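Local coordinates for regulator of Ty1 transposition protein 107 (Saccharomyces cerevisiae, PDB 3T7K) that recognises phosphorylated histone H2A through its C-terminal tandem BRCT repeats, an interaction that serves DNA damage repair, at residues 49-52 / 57-60; 76-81 / 234-239; 159-164 / 227-232. All blocks are in the same frame, centred on the assembly; numbering follows the deposited sequence.

Contact 1 of 3, residues 49-52 / 57-60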
ATOM      1  N   LYS C  49     -13.465  11.444   3.074  1.00 40.76           N
ATOM      2  CA  LYS C  49     -13.913  10.438   4.041  1.00 42.01           C
ATOM      3  C   LYS C  49     -13.187  10.680   5.347  1.00 47.50           C
ATOM      4  O   LYS C  49     -11.957  10.851   5.349  1.00 41.49           O
ATOM      5  CB  LYS C  49     -13.594   9.023   3.541  1.00 40.14           C
ATOM      6  CG  LYS C  49     -13.994   8.798   2.101  1.00 49.96           C
ATOM      7  CD  LYS C  49     -14.253   7.327   1.786  1.00 56.92           C
ATOM      8  CE  LYS C  49     -12.978   6.544   1.540  0.23 50.15           C
ATOM      9  NZ  LYS C  49     -13.285   5.235   0.894  0.43 50.11           N
ATOM     10  N   ILE C  50     -13.942  10.701   6.443  1.00 44.48           N
ATOM     11  CA  ILE C  50     -13.388  10.960   7.766  1.00 49.47           C
ATOM     12  C   ILE C  50     -13.596   9.759   8.687  1.00 51.78           C
ATOM     13  O   ILE C  50     -14.734   9.394   8.996  1.00 54.65           O
ATOM     14  CB  ILE C  50     -14.027  12.209   8.385  1.00 50.31           C
ATOM     15  CG1 ILE C  50     -13.911  13.375   7.399  1.00 50.61           C
ATOM     16  CG2 ILE C  50     -13.367  12.554   9.695  1.00 47.21           C
ATOM     17  CD1 ILE C  50     -14.122  14.734   8.030  1.00 54.26           C
ATOM     18  N   PHE C  51     -12.493   9.138   9.101  1.00 48.39           N
ATOM     19  CA  PHE C  51     -12.542   7.957   9.956  1.00 48.31           C
ATOM     20  C   PHE C  51     -12.505   8.361  11.418  1.00 47.79           C
ATOM     21  O   PHE C  51     -12.000   9.437  11.771  1.00 45.83           O
ATOM     22  CB  PHE C  51     -11.387   7.014   9.628  1.00 47.49           C
ATOM     23  CG  PHE C  51     -11.335   6.626   8.187  1.00 49.31           C
ATOM     24  CD1 PHE C  51     -11.708   5.358   7.783  1.00 51.98           C
ATOM     25  CD2 PHE C  51     -10.945   7.543   7.224  1.00 48.63           C
ATOM     26  CE1 PHE C  51     -11.674   5.008   6.439  1.00 49.52           C
ATOM     27  CE2 PHE C  51     -10.915   7.194   5.883  1.00 43.13           C
ATOM     28  CZ  PHE C  51     -11.273   5.926   5.497  1.00 48.18           C
ATOM     29  N   ASP C  52     -13.051   7.496  12.267  1.00 48.91           N
ATOM     30  CA  ASP C  52     -13.124   7.774  13.702  1.00 49.14           C
ATOM     31  C   ASP C  52     -11.747   7.595  14.336  1.00 43.47           C
ATOM     32  O   ASP C  52     -11.289   8.419  15.125  1.00 47.07           O
ATOM     33  CB  ASP C  52     -14.143   6.840  14.367  1.00 48.79           C
ATOM     34  OD1 ASP C  52     -15.548   7.122  12.451  0.47 49.35           O
ATOM     35  OD2 ASP C  52     -16.516   6.595  14.346  0.43 50.13           O
ATOM     36  N   THR C  57      -4.631   0.130   7.572  1.00 51.69           N
ATOM     37  CA  THR C  57      -4.992  -0.348   6.242  1.00 54.20           C
ATOM     38  C   THR C  57      -6.064   0.493   5.554  1.00 52.02           C
ATOM     39  O   THR C  57      -6.583   0.097   4.517  1.00 57.44           O
ATOM     40  CB  THR C  57      -5.362  -1.855   6.237  0.63 51.21           C
ATOM     41  OG1 THR C  57      -6.464  -2.094   7.118  1.00 52.66           O
ATOM     42  CG2 THR C  57      -4.169  -2.693   6.683  1.00 54.99           C
ATOM     43  N   ASP C  58      -6.396   1.648   6.125  1.00 51.00           N
ATOM     44  CA  ASP C  58      -7.285   2.593   5.441  1.00 51.91           C
ATOM     45  C   ASP C  58      -6.462   3.636   4.695  1.00 50.06           C
ATOM     46  O   ASP C  58      -7.003   4.440   3.933  1.00 49.55           O
ATOM     47  CB  ASP C  58      -8.237   3.286   6.415  1.00 44.34           C
ATOM     48  CG  ASP C  58      -9.269   2.345   6.987  0.82 51.45           C
ATOM     49  OD1 ASP C  58      -9.490   1.269   6.391  0.51 51.22           O
ATOM     50  OD2 ASP C  58      -9.863   2.683   8.031  0.49 48.58           O
ATOM     51  N   LYS C  59      -5.157   3.628   4.953  1.00 49.85           N
ATOM     52  CA  LYS C  59      -4.213   4.474   4.236  1.00 47.89           C
ATOM     53  C   LYS C  59      -4.606   5.944   4.308  1.00 45.88           C
ATOM     54  O   LYS C  59      -4.704   6.621   3.284  1.00 42.90           O
ATOM     55  CB  LYS C  59      -4.109   4.018   2.780  1.00 52.60           C
ATOM     56  CG  LYS C  59      -3.416   2.673   2.610  1.00 55.86           C
ATOM     57  CD  LYS C  59      -1.999   2.724   3.175  0.52 51.13           C
ATOM     58  CE  LYS C  59      -1.289   1.390   3.030  0.43 52.39           C
ATOM     59  NZ  LYS C  59       0.077   1.422   3.628  0.66 48.52           N
ATOM     60  N   LEU C  60      -4.839   6.437   5.518  1.00 39.70           N
ATOM     61  CA  LEU C  60      -5.175   7.839   5.698  1.00 39.91           C
ATOM     62  C   LEU C  60      -4.089   8.700   5.069  1.00 37.92           C
ATOM     63  O   LEU C  60      -2.928   8.300   5.020  1.00 35.20           O
ATOM     64  CB  LEU C  60      -5.316   8.171   7.176  1.00 35.60           C
ATOM     65  CG  LEU C  60      -6.231   7.215   7.938  1.00 41.10           C
ATOM     66  CD1 LEU C  60      -6.170   7.494   9.442  1.00 40.44           C
ATOM     67  CD2 LEU C  60      -7.640   7.310   7.430  1.00 39.30           C
TER

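Contact 2 of 3, residues 76-81 / 234-239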
ATOM      1  N   LYS C  76       0.373  10.462  15.345  1.00 33.31           N
ATOM      2  CA  LYS C  76       0.296   9.322  14.436  1.00 36.58           C
ATOM      3  C   LYS C  76       0.148   9.769  12.992  1.00 37.17           C
ATOM      4  O   LYS C  76       0.628   9.095  12.077  1.00 35.40           O
ATOM      5  CB  LYS C  76      -0.856   8.389  14.795  1.00 36.24           C
ATOM      6  CG  LYS C  76      -0.509   7.309  15.820  1.00 37.27           C
ATOM      7  CD  LYS C  76      -1.774   6.544  16.210  1.00 39.61           C
ATOM      8  CE  LYS C  76      -1.481   5.397  17.158  1.00 46.26           C
ATOM      9  NZ  LYS C  76      -2.737   4.677  17.514  1.00 45.51           N
ATOM     10  N   SER C  77      -0.532  10.894  12.778  1.00 36.95           N
ATOM     11  CA  SER C  77      -0.718  11.362  11.409  1.00 36.10           C
ATOM     12  C   SER C  77       0.655  11.561  10.768  1.00 36.25           C
ATOM     13  O   SER C  77       0.797  11.496   9.543  1.00 33.26           O
ATOM     14  CB  SER C  77      -1.513  12.661  11.372  1.00 31.80           C
ATOM     15  OG  SER C  77      -0.681  13.773  11.628  1.00 32.83           O
ATOM     16  N   LEU C  78       1.675  11.788  11.595  1.00 32.50           N
ATOM     17  CA  LEU C  78       3.024  11.985  11.064  1.00 31.72           C
ATOM     18  C   LEU C  78       3.696  10.682  10.634  1.00 30.58           C
ATOM     19  O   LEU C  78       4.830  10.692  10.151  1.00 28.91           O
ATOM     20  CB  LEU C  78       3.900  12.785  12.037  1.00 34.26           C
ATOM     21  CG  LEU C  78       3.499  14.263  12.011  1.00 35.24           C
ATOM     22  CD1 LEU C  78       3.983  15.009  13.243  1.00 39.86           C
ATOM     23  CD2 LEU C  78       4.010  14.930  10.722  1.00 37.07           C
ATOM     24  N   SER C  79       2.994   9.564  10.791  1.00 28.69           N
ATOM     25  CA  SER C  79       3.444   8.318  10.179  1.00 32.42           C
ATOM     26  C   SER C  79       2.472   7.809   9.115  1.00 32.65           C
ATOM     27  O   SER C  79       2.432   6.612   8.839  1.00 33.53           O
ATOM     28  CB  SER C  79       3.634   7.220  11.219  1.00 29.62           C
ATOM     29  OG  SER C  79       2.396   6.968  11.850  1.00 36.41           O
ATOM     30  N   PHE C  80       1.684   8.702   8.523  1.00 34.34           N
ATOM     31  CA  PHE C  80       0.880   8.297   7.382  1.00 29.15           C
ATOM     32  C   PHE C  80       1.815   8.008   6.201  1.00 32.24           C
ATOM     33  O   PHE C  80       2.961   8.478   6.170  1.00 32.68           O
ATOM     34  CB  PHE C  80      -0.155   9.367   7.035  1.00 32.78           C
ATOM     35  CG  PHE C  80      -1.291   9.455   8.014  1.00 31.14           C
ATOM     36  CD1 PHE C  80      -1.374   8.583   9.083  1.00 35.11           C
ATOM     37  CD2 PHE C  80      -2.283  10.402   7.855  1.00 33.44           C
ATOM     38  CE1 PHE C  80      -2.426   8.668   9.992  1.00 34.02           C
ATOM     39  CE2 PHE C  80      -3.334  10.498   8.746  1.00 32.23           C
ATOM     40  CZ  PHE C  80      -3.406   9.623   9.823  1.00 37.09           C
ATOM     41  N   GLU C  81       1.330   7.243   5.228  1.00 35.31           N
ATOM     42  CA  GLU C  81       2.178   6.729   4.159  1.00 35.65           C
ATOM     43  C   GLU C  81       1.659   7.029   2.742  1.00 40.60           C
ATOM     44  O   GLU C  81       1.190   6.129   2.037  1.00 41.46           O
ATOM     45  CB  GLU C  81       2.344   5.225   4.354  1.00 40.97           C
ATOM     46  CG  GLU C  81       3.006   4.871   5.700  1.00 41.28           C
ATOM     47  CD  GLU C  81       2.982   3.378   5.993  1.00 49.90           C
ATOM     48  OE1 GLU C  81       2.623   2.594   5.083  1.00 53.06           O
ATOM     49  OE2 GLU C  81       3.313   2.990   7.135  1.00 51.52           O
ATOM     50  N   GLU C 234       9.376  15.637  20.264  1.00 34.18           N
ATOM     51  CA  GLU C 234      10.123  16.550  19.415  1.00 39.25           C
ATOM     52  C   GLU C 234      10.670  15.843  18.180  1.00 40.16           C
ATOM     53  O   GLU C 234      10.649  16.412  17.092  1.00 40.56           O
ATOM     54  CB  GLU C 234      11.269  17.227  20.173  1.00 40.06           C
ATOM     55  CG  GLU C 234      10.809  18.276  21.164  1.00 46.27           C
ATOM     56  OE1 GLU C 234      10.286  19.968  19.575  1.00 54.69           O
ATOM     57  OE2 GLU C 234       8.732  19.410  21.029  1.00 42.20           O
ATOM     58  N   SER C 235      11.173  14.618  18.345  1.00 35.55           N
ATOM     59  CA  SER C 235      11.665  13.854  17.201  1.00 36.33           C
ATOM     60  C   SER C 235      10.534  13.633  16.179  1.00 33.62           C
ATOM     61  O   SER C 235      10.758  13.722  14.984  1.00 34.76           O
ATOM     62  CB  SER C 235      12.228  12.506  17.639  1.00 33.94           C
ATOM     63  OG  SER C 235      13.236  12.666  18.622  1.00 35.57           O
ATOM     64  N   ILE C 236       9.331  13.345  16.663  1.00 33.47           N
ATOM     65  CA  ILE C 236       8.214  13.076  15.774  1.00 37.36           C
ATOM     66  C   ILE C 236       7.805  14.343  15.025  1.00 37.21           C
ATOM     67  O   ILE C 236       7.632  14.311  13.818  1.00 34.99           O
ATOM     68  CB  ILE C 236       7.031  12.461  16.523  1.00 37.58           C
ATOM     69  CG1 ILE C 236       7.400  11.057  16.997  1.00 35.77           C
ATOM     70  CG2 ILE C 236       5.791  12.389  15.621  1.00 34.47           C
ATOM     71  CD1 ILE C 236       6.497  10.534  18.092  1.00 31.55           C
ATOM     72  N   PHE C 237       7.692  15.459  15.739  1.00 37.11           N
ATOM     73  CA  PHE C 237       7.350  16.742  15.116  1.00 39.70           C
ATOM     74  C   PHE C 237       8.356  17.170  14.068  1.00 40.04           C
ATOM     75  O   PHE C 237       8.008  17.878  13.135  1.00 44.04           O
ATOM     76  CB  PHE C 237       7.246  17.852  16.156  1.00 40.02           C
ATOM     77  CG  PHE C 237       6.021  17.775  16.987  1.00 40.63           C
ATOM     78  CD1 PHE C 237       4.938  17.035  16.562  1.00 40.85           C
ATOM     79  CD2 PHE C 237       5.952  18.434  18.203  1.00 41.36           C
ATOM     80  CE1 PHE C 237       3.797  16.954  17.329  1.00 39.04           C
ATOM     81  CE2 PHE C 237       4.821  18.358  18.977  1.00 43.80           C
ATOM     82  CZ  PHE C 237       3.737  17.617  18.537  1.00 47.14           C
ATOM     83  N   HIS C 238       9.611  16.765  14.246  1.00 39.76           N
ATOM     84  CA  HIS C 238      10.663  17.076  13.287  1.00 36.63           C
ATOM     85  C   HIS C 238      10.899  15.919  12.323  1.00 35.31           C
ATOM     86  O   HIS C 238      11.732  16.021  11.423  1.00 33.99           O
ATOM     87  CB  HIS C 238      11.975  17.369  14.023  1.00 44.49           C
ATOM     88  CG  HIS C 238      11.970  18.653  14.792  1.00 48.99           C
ATOM     89  ND1 HIS C 238      12.637  18.809  15.987  1.00 51.99           N
ATOM     90  CD2 HIS C 238      11.387  19.848  14.527  1.00 51.02           C
ATOM     91  CE1 HIS C 238      12.456  20.039  16.434  1.00 57.01           C
ATOM     92  NE2 HIS C 238      11.707  20.692  15.563  1.00 59.98           N
ATOM     93  N   LEU C 239      10.191  14.810  12.527  1.00 34.58           N
ATOM     94  CA  LEU C 239      10.504  13.563  11.826  1.00 33.91           C
ATOM     95  C   LEU C 239      12.015  13.323  11.721  1.00 36.08           C
ATOM     96  O   LEU C 239      12.520  12.835  10.706  1.00 34.10           O
ATOM     97  CB  LEU C 239       9.842  13.520  10.448  1.00 35.21           C
ATOM     98  CG  LEU C 239       8.333  13.294  10.554  1.00 36.09           C
ATOM     99  CD1 LEU C 239       7.700  13.086   9.174  1.00 34.18           C
ATOM    100  CD2 LEU C 239       8.079  12.102  11.438  1.00 26.75           C
TER

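Contact 3 of 3, residues 159-164 / 227-232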
ATOM      1  N   SER C 159       1.538   2.888  21.449  1.00 39.54           N
ATOM      2  CA  SER C 159       0.937   2.795  20.131  1.00 43.31           C
ATOM      3  C   SER C 159       1.533   3.851  19.211  1.00 39.25           C
ATOM      4  O   SER C 159       1.867   3.554  18.068  1.00 40.49           O
ATOM      5  CB  SER C 159      -0.585   2.948  20.223  1.00 44.68           C
ATOM      6  OG  SER C 159      -1.184   2.710  18.959  1.00 49.72           O
ATOM      7  N   VAL C 160       1.695   5.071  19.726  1.00 37.23           N
ATOM      8  CA  VAL C 160       2.361   6.148  18.993  1.00 36.97           C
ATOM      9  C   VAL C 160       3.796   5.784  18.582  1.00 37.58           C
ATOM     10  O   VAL C 160       4.202   5.954  17.422  1.00 30.71           O
ATOM     11  CB  VAL C 160       2.395   7.437  19.831  1.00 36.54           C
ATOM     12  CG1 VAL C 160       3.351   8.435  19.228  1.00 31.57           C
ATOM     13  CG2 VAL C 160       0.995   8.027  19.962  1.00 37.16           C
ATOM     14  N   LEU C 161       4.565   5.261  19.532  1.00 37.72           N
ATOM     15  CA  LEU C 161       5.963   4.924  19.270  1.00 33.35           C
ATOM     16  C   LEU C 161       6.091   3.798  18.258  1.00 32.25           C
ATOM     17  O   LEU C 161       7.021   3.765  17.460  1.00 30.66           O
ATOM     18  CB  LEU C 161       6.671   4.519  20.570  1.00 33.42           C
ATOM     19  CG  LEU C 161       6.884   5.612  21.626  1.00 35.84           C
ATOM     20  CD1 LEU C 161       7.541   5.048  22.906  1.00 38.92           C
ATOM     21  CD2 LEU C 161       7.726   6.736  21.059  1.00 34.17           C
ATOM     22  N   LYS C 162       5.180   2.841  18.312  1.00 33.73           N
ATOM     23  CA  LYS C 162       5.252   1.734  17.379  1.00 35.17           C
ATOM     24  C   LYS C 162       4.830   2.237  16.000  1.00 38.30           C
ATOM     25  O   LYS C 162       5.344   1.774  14.975  1.00 38.82           O
ATOM     26  CB  LYS C 162       4.381   0.567  17.846  1.00 40.49           C
ATOM     27  CG  LYS C 162       4.982  -0.206  19.005  1.00 40.32           C
ATOM     28  CD  LYS C 162       4.045  -1.306  19.497  1.00 46.09           C
ATOM     29  CE  LYS C 162       2.965  -0.749  20.417  0.75 43.55           C
ATOM     30  NZ  LYS C 162       2.080  -1.823  20.959  0.52 43.96           N
ATOM     31  N   ALA C 163       3.922   3.208  15.969  1.00 35.38           N
ATOM     32  CA  ALA C 163       3.516   3.776  14.677  1.00 36.56           C
ATOM     33  C   ALA C 163       4.726   4.408  14.019  1.00 38.32           C
ATOM     34  O   ALA C 163       4.763   4.559  12.803  1.00 36.27           O
ATOM     35  CB  ALA C 163       2.390   4.804  14.840  1.00 31.92           C
ATOM     36  N   HIS C 164       5.738   4.749  14.823  1.00 32.12           N
ATOM     37  CA  HIS C 164       6.877   5.487  14.299  1.00 30.39           C
ATOM     38  C   HIS C 164       8.159   4.647  14.256  1.00 32.69           C
ATOM     39  O   HIS C 164       9.273   5.179  14.289  1.00 31.40           O
ATOM     40  CB  HIS C 164       7.095   6.800  15.073  1.00 34.68           C
ATOM     41  CG  HIS C 164       6.187   7.916  14.650  1.00 30.15           C
ATOM     42  ND1 HIS C 164       6.460   8.730  13.566  1.00 33.63           N
ATOM     43  CD2 HIS C 164       5.019   8.365  15.169  1.00 28.21           C
ATOM     44  CE1 HIS C 164       5.496   9.622  13.431  1.00 30.40           C
ATOM     45  NE2 HIS C 164       4.609   9.424  14.394  1.00 35.26           N
ATOM     46  N   VAL C 227      15.899   9.084  28.080  1.00 32.24           N
ATOM     47  CA  VAL C 227      15.264  10.329  27.666  1.00 32.11           C
ATOM     48  C   VAL C 227      13.897  10.501  28.305  1.00 32.88           C
ATOM     49  O   VAL C 227      13.340   9.559  28.878  1.00 38.30           O
ATOM     50  CB  VAL C 227      15.046  10.360  26.136  1.00 31.23           C
ATOM     51  CG1 VAL C 227      16.372  10.271  25.395  1.00 30.72           C
ATOM     52  CG2 VAL C 227      14.137   9.215  25.746  1.00 29.61           C
ATOM     53  N   GLU C 228      13.362  11.712  28.211  1.00 33.85           N
ATOM     54  CA  GLU C 228      11.981  11.973  28.590  1.00 36.60           C
ATOM     55  C   GLU C 228      11.061  11.756  27.375  1.00 35.87           C
ATOM     56  O   GLU C 228      11.516  11.727  26.228  1.00 33.71           O
ATOM     57  CB  GLU C 228      11.829  13.409  29.097  1.00 40.23           C
ATOM     58  CG  GLU C 228      12.793  13.770  30.229  1.00 44.40           C
ATOM     59  CD  GLU C 228      12.580  15.167  30.796  1.00 43.72           C
ATOM     60  OE1 GLU C 228      13.319  16.093  30.400  0.41 42.39           O
ATOM     61  OE2 GLU C 228      11.682  15.327  31.648  0.20 42.91           O
ATOM     62  N   TRP C 229       9.769  11.599  27.637  1.00 39.53           N
ATOM     63  CA  TRP C 229       8.780  11.442  26.572  1.00 37.30           C
ATOM     64  C   TRP C 229       8.909  12.586  25.579  1.00 38.37           C
ATOM     65  O   TRP C 229       8.876  12.379  24.369  1.00 39.79           O
ATOM     66  CB  TRP C 229       7.364  11.379  27.166  1.00 38.83           C
ATOM     67  CG  TRP C 229       6.245  11.503  26.155  1.00 44.51           C
ATOM     68  CD1 TRP C 229       5.275  12.462  26.130  1.00 44.89           C
ATOM     69  CD2 TRP C 229       5.993  10.651  25.024  1.00 42.03           C
ATOM     70  NE1 TRP C 229       4.433  12.257  25.063  1.00 47.35           N
ATOM     71  CE2 TRP C 229       4.849  11.153  24.370  1.00 46.20           C
ATOM     72  CE3 TRP C 229       6.623   9.516  24.506  1.00 43.25           C
ATOM     73  CZ2 TRP C 229       4.318  10.558  23.217  1.00 45.91           C
ATOM     74  CZ3 TRP C 229       6.096   8.926  23.356  1.00 44.23           C
ATOM     75  CH2 TRP C 229       4.955   9.449  22.730  1.00 43.67           C
ATOM     76  N   ASN C 230       9.091  13.796  26.090  1.00 34.78           N
ATOM     77  CA  ASN C 230       9.192  14.973  25.232  1.00 39.89           C
ATOM     78  C   ASN C 230      10.267  14.848  24.166  1.00 37.97           C
ATOM     79  O   ASN C 230      10.228  15.540  23.161  1.00 38.89           O
ATOM     80  CB  ASN C 230       9.469  16.216  26.079  1.00 43.96           C
ATOM     81  CG  ASN C 230       8.442  17.297  25.875  0.33 47.01           C
ATOM     82  OD1 ASN C 230       8.452  17.992  24.860  0.63 48.25           O
ATOM     83  ND2 ASN C 230       7.546  17.451  26.845  0.79 49.65           N
ATOM     84  N   TRP C 231      11.256  13.992  24.404  1.00 35.77           N
ATOM     85  CA  TRP C 231      12.342  13.786  23.444  1.00 34.31           C
ATOM     86  C   TRP C 231      11.786  13.075  22.218  1.00 35.13           C
ATOM     87  O   TRP C 231      12.203  13.343  21.078  1.00 33.15           O
ATOM     88  CB  TRP C 231      13.458  12.941  24.093  1.00 31.21           C
ATOM     89  CG  TRP C 231      14.685  12.659  23.260  1.00 31.40           C
ATOM     90  CD1 TRP C 231      15.839  13.409  23.197  1.00 31.52           C
ATOM     91  CD2 TRP C 231      14.899  11.532  22.401  1.00 27.14           C
ATOM     92  NE1 TRP C 231      16.746  12.811  22.360  1.00 31.57           N
ATOM     93  CE2 TRP C 231      16.191  11.658  21.856  1.00 29.82           C
ATOM     94  CE3 TRP C 231      14.122  10.427  22.040  1.00 30.16           C
ATOM     95  CZ2 TRP C 231      16.719  10.725  20.969  1.00 31.07           C
ATOM     96  CZ3 TRP C 231      14.648   9.498  21.155  1.00 30.89           C
ATOM     97  CH2 TRP C 231      15.931   9.655  20.630  1.00 28.90           C
ATOM     98  N   CYS C 232      10.847  12.163  22.466  1.00 32.61           N
ATOM     99  CA  CYS C 232      10.196  11.411  21.395  1.00 33.94           C
ATOM    100  C   CYS C 232       9.225  12.295  20.632  1.00 34.75           C
ATOM    101  O   CYS C 232       9.078  12.152  19.424  1.00 35.64           O
ATOM    102  CB  CYS C 232       9.419  10.230  21.958  1.00 33.63           C
ATOM    103  SG  CYS C 232      10.450   9.064  22.865  1.00 40.99           S
TER

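Contact 1 of 3, residues 49-52 / 57-60
F51 makes the apolar part of this small contact with L60, one branch of which, CD2, comes obliquely to the ring and lies 3.3 Å from F51 CD2 and 3.6 Å from F51 CE2. L60, which is buried, also packs on V26, I54 and F80. The setting is the four-stranded parallel sheet of the BRCT fold, strand order 2-1-3-4: residues 49-50 belong to strand 48-50, one of the two outermost, and F51 follows, whereas the loop segment 57-60 leads the chain back to strand 62-64, beyond strand 23-27. The second contact brings the D58 carboxylate against the ring: D58 OD2 comes obliquely to the CD1-CE1 side, well off the ring plane, in a van der Waals contact 3.3 Å from both F51 CD1 and F51 CE1, with ring and carboxylate planes 30° apart. D58 CG stands anti to its own carbonyl carbon (chi1 -69°), which turns the carboxylate to the phenyl, while D58 CB stays 3.8 Å from F51 CE1. Replacing the phenylalanine by an alanine would probably open a gap beside L60 CD2 and leave the D58 carboxylate without its aromatic neighbour. The backbone of F51 bonds to A25, tying this end of the contact to strand 23-27.

Contact 2 of 3, residues 76-81 / 234-239
K76 O is gripped twice by one residue: S79 N donates to it at 2.7 Å, and S79 OG donates to the same K76 O at 2.8 Å, in the carbonyl plane and on a lone pair, with a C=O...donor angle of 137°. This double hold closes the end of helix 72-77, which runs into a type I beta turn from S77 to F80, and the turn presents L78 to helix 229-237. Such packing joins the two repeats of a tandem BRCT module, here with helix 72-77 from the first repeat and helix 229-237 from the second. One face of the F80 ring receives S77 CA, 3.4 Å above its centre.

Across the interface all the contacts are van der Waals and converge on L78. Its CD1 branch meets I236 CG2 at 4.0 Å, the two side chains crossing at a slant, and also comes to the edge of the F237 ring, near its plane, with L78 CD1 4.0 Å from F237 CD1. I236 CG2 is anti to the backbone N (chi1 of CG1 -68°), an orientation that sets this methyl against L78. The third partner follows the helix: L239 has positive phi and completes a Schellman motif, and its CD2 lies 3.8 Å from L78 O.

The surroundings belong to both repeats. K76 NZ pairs with E72 and bonds to S159 of helix 154-163, while L239 O receives R138 NH2; I236 and F237 also rest on L75. The same L78 CD1 sits 3.8 Å from I236 O, the carbonyl that accepts the 2.9 Å bond from L239 N.

Contact 3 of 3, residues 159-164 / 227-232
W229 presents the rim of its indole to helix 154-163: V160 CG1 and L161 CG both lie at the ring edge, in its plane, while an apolar side chain of the bound peptide also packs on this tryptophan. Of the other flat groups, W231 carries V227 CG1 on one face, 3.5 Å above the plane and offset toward the rim, and H164 has V160 O at its edge, in plane.

The edge contact is made by the CZ3-CH2 side of the six-membered ring. L161 CD2 approaches W229 CZ3 to 3.6 Å, the two side chains running antiparallel alongside each other, and V160 CG1 meets W229 CH2 at 4.0 Å, V160 standing roughly perpendicular to the indole. With CG anti to the backbone N (chi1 168°), W229 carries this side of its ring to helix 154-163. L161 CD2 then serves two residues, since it also lies 4.0 Å from C232 CB. All four touching residues are buried, and their contacts are apolar.

Within the second BRCT repeat this joins helices 154-163 and 229-237, L161 and C232 resting on F136 of helix 135-138 and on I201 of strand 198-201. V160 also touches L75 of helix 72-77, in the first repeat, so the contact borders the interface between the repeats.

In the fold
From the N terminus, contact 1 comes first and is local: four residues separate its segments, and it closes the link between strands 48-50 and 62-64 before contact 2 opens. Contact 2 spans 152 intervening residues and ties the end of helix 72-77 to the end of helix 229-237, bringing the two BRCT repeats together. Contact 3 lies wholly within that span, joining helix 154-163 to the start of helix 229-237, so the latter helix serves both. Contacts 2 and 3 have centres about 10 Å apart and touch directly, as at I236 and H164. Contacts 1 and 2 meet through the K59-E81 salt bridge and L60-F80 packing, whereas contacts 1 and 3 do not touch.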